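Local coordinates for protein of unknown function, DUF964 (Geobacillus stearothermophilus, PDB 2OEQ), which is of unknown function but belongs to the YlbF/YmcA family and may take part in controlling the competence regulator ComK, at residues Q27-Y32 / R88-E93. Numbering follows the deposited sequence.
Sequences QLKRAY and RLMALE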
loop_
_atom_site.group_PDB
_atom_site.type_symbol
_atom_site.label_atom_id
_atom_site.label_comp_id
_atom_site.label_asym_id
_atom_site.label_seq_id
_atom_site.Cartn_x
_atom_site.Cartn_y
_atom_site.Cartn_z
ATOM N N GLN C 27 13.178 -4.547 -25.257
ATOM C CA GLN C 27 12.731 -3.354 -25.961
ATOM C C GLN C 27 13.059 -2.203 -24.992
ATOM O O GLN C 27 13.736 -1.231 -25.353
ATOM C CB GLN C 27 11.227 -3.400 -26.214
ATOM C CG GLN C 27 10.784 -4.528 -27.122
ATOM C CD GLN C 27 11.197 -4.318 -28.562
ATOM O OE1 GLN C 27 10.351 -4.182 -29.447
ATOM N NE2 GLN C 27 12.501 -4.288 -28.809
ATOM N N LEU C 28 12.589 -2.341 -23.748
ATOM C CA LEU C 28 12.819 -1.339 -22.711
ATOM C C LEU C 28 14.273 -1.077 -22.501
ATOM O O LEU C 28 14.692 0.043 -22.565
ATOM C CB LEU C 28 12.205 -1.761 -21.390
ATOM C CG LEU C 28 12.120 -0.593 -20.405
ATOM C CD1 LEU C 28 11.409 0.606 -21.005
ATOM C CD2 LEU C 28 11.352 -1.072 -19.201
ATOM N N LYS C 29 15.050 -2.113 -22.249
ATOM C CA LYS C 29 16.472 -1.911 -22.062
ATOM C C LYS C 29 17.040 -1.094 -23.223
ATOM O O LYS C 29 17.750 -0.126 -23.005
ATOM C CB LYS C 29 17.219 -3.231 -21.933
ATOM C CG LYS C 29 18.679 -2.996 -21.693
ATOM C CD LYS C 29 19.459 -4.274 -21.542
ATOM C CE LYS C 29 19.056 -5.032 -20.279
ATOM N NZ LYS C 29 19.256 -4.337 -18.937
ATOM N N ARG C 30 16.727 -1.455 -24.460
ATOM C CA ARG C 30 17.231 -0.681 -25.589
ATOM C C ARG C 30 16.647 0.726 -25.627
ATOM O O ARG C 30 17.318 1.661 -26.050
ATOM C CB ARG C 30 16.964 -1.394 -26.909
ATOM C CG ARG C 30 18.051 -2.381 -27.258
ATOM C CD ARG C 30 17.823 -3.057 -28.606
ATOM N NE ARG C 30 17.008 -4.269 -28.499
ATOM C CZ ARG C 30 15.739 -4.367 -28.898
ATOM N NH1 ARG C 30 15.103 -3.318 -29.440
ATOM N NH2 ARG C 30 15.103 -5.526 -28.762
ATOM N N ALA C 31 15.406 0.893 -25.180
ATOM C CA ALA C 31 14.810 2.229 -25.182
ATOM C C ALA C 31 15.662 3.133 -24.303
ATOM O O ALA C 31 15.991 4.241 -24.706
ATOM C CB ALA C 31 13.402 2.186 -24.675
ATOM N N TYR C 32 16.017 2.647 -23.106
ATOM C CA TYR C 32 16.882 3.385 -22.176
ATOM C C TYR C 32 18.199 3.721 -22.891
ATOM O O TYR C 32 18.615 4.878 -22.936
ATOM C CB TYR C 32 17.191 2.553 -20.932
ATOM C CG TYR C 32 16.187 2.682 -19.813
ATOM C CD1 TYR C 32 15.050 1.886 -19.768
ATOM C CD2 TYR C 32 16.386 3.595 -18.778
ATOM C CE1 TYR C 32 14.137 1.990 -18.718
ATOM C CE2 TYR C 32 15.484 3.711 -17.727
ATOM C CZ TYR C 32 14.360 2.906 -17.700
ATOM O OH TYR C 32 13.465 3.010 -16.654
ATOM N N ARG C 88 9.173 7.198 -26.292
ATOM C CA ARG C 88 9.253 5.764 -26.467
ATOM C C ARG C 88 9.571 5.175 -25.081
ATOM O O ARG C 88 8.827 4.348 -24.533
ATOM C CB ARG C 88 10.356 5.433 -27.474
ATOM C CG ARG C 88 10.526 3.961 -27.743
ATOM C CD ARG C 88 11.583 3.700 -28.813
ATOM N NE ARG C 88 11.885 2.273 -28.937
ATOM C CZ ARG C 88 10.974 1.322 -29.163
ATOM N NH1 ARG C 88 11.353 0.046 -29.255
ATOM N NH2 ARG C 88 9.684 1.640 -29.299
ATOM N N LEU C 89 10.668 5.634 -24.504
ATOM C CA LEU C 89 11.070 5.146 -23.212
ATOM C C LEU C 89 9.946 5.290 -22.189
ATOM O O LEU C 89 9.444 4.301 -21.650
ATOM C CB LEU C 89 12.291 5.905 -22.749
ATOM C CG LEU C 89 12.733 5.625 -21.313
ATOM C CD1 LEU C 89 13.069 4.166 -21.148
ATOM C CD2 LEU C 89 13.957 6.478 -20.971
HETATM N N MSE C 90 9.557 6.532 -21.927
HETATM C CA MSE C 90 8.502 6.835 -20.967
HETATM C C MSE C 90 7.290 5.916 -21.105
HETATM O O MSE C 90 6.566 5.677 -20.146
HETATM C CB MSE C 90 8.060 8.293 -21.133
HETATM C CG MSE C 90 8.185 9.151 -19.889
HETATM SE SE MSE C 90 8.385 11.000 -20.381
HETATM C CE MSE C 90 10.296 11.111 -20.161
ATOM N N ALA C 91 7.061 5.396 -22.296
ATOM C CA ALA C 91 5.927 4.525 -22.485
ATOM C C ALA C 91 6.339 3.104 -22.159
ATOM O O ALA C 91 5.901 2.565 -21.139
ATOM C CB ALA C 91 5.443 4.620 -23.878
ATOM N N LEU C 92 7.172 2.484 -23.002
ATOM C CA LEU C 92 7.614 1.124 -22.706
ATOM C C LEU C 92 7.754 0.991 -21.186
ATOM O O LEU C 92 7.255 0.055 -20.567
ATOM C CB LEU C 92 8.969 0.843 -23.351
ATOM C CG LEU C 92 8.980 0.790 -24.879
ATOM C CD1 LEU C 92 10.277 0.120 -25.434
ATOM C CD2 LEU C 92 7.730 0.010 -25.294
ATOM N N GLU C 93 8.439 1.964 -20.602
ATOM C CA GLU C 93 8.684 2.009 -19.175
ATOM C C GLU C 93 7.407 1.827 -18.355
ATOM O O GLU C 93 7.380 1.062 -17.388
ATOM C CB GLU C 93 9.345 3.339 -18.830
ATOM C CG GLU C 93 10.286 3.259 -17.659
ATOM C CD GLU C 93 9.558 3.082 -16.353
ATOM O OE1 GLU C 93 10.031 2.295 -15.507
ATOM O OE2 GLU C 93 8.513 3.739 -16.168
#
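Two helices of an all-helical chain, helix 23-37 and helix 84-107, pack antiparallel here in a helix-bundle protein whose assembly holds four chains. The short segments 27-32 and 88-93 run at 151° to each other, and their axes approach to 8.9 Å. Leu89, Leu28 and Leu92 lose the most surface to the contact. The small side chain of Ala31 points at the partner helix and lets the backbones close in: Ala31 CA lies 5.1 Å from Leu89 CA, whereas Leu28 CA and Leu92 CA, one turn away, are 5.8 Å apart. Leu92 also points across; its CD1 sits 3.8 Å from Ala31 CB and 3.7 Å from Gln27 CB, so this methyl fills the space between two residues one turn apart. Leu28 leaves its helix sideways but bends its CD1 into the interface, 3.4 Å from Leu92 CB and 3.9 Å from Leu89 CD1. The contact is therefore held by apolar packing, with the exposed Arg88 at its margin. On the other flank Tyr32 and Glu93 meet, Tyr32 OH lying 3.3 Å from Glu93 CG. Leu114 of a second subunit packs on Leu28, and Phe118 of that subunit meets the Tyr32 ring edge-to-face, so the pair of helices is also part of a subunit interface. Within the chain, one face of the same ring receives Leu89 in a CH-pi contact: Leu89 CD1 stands 3.5 Å from the centroid of the Tyr32 ring, 21° off its normal.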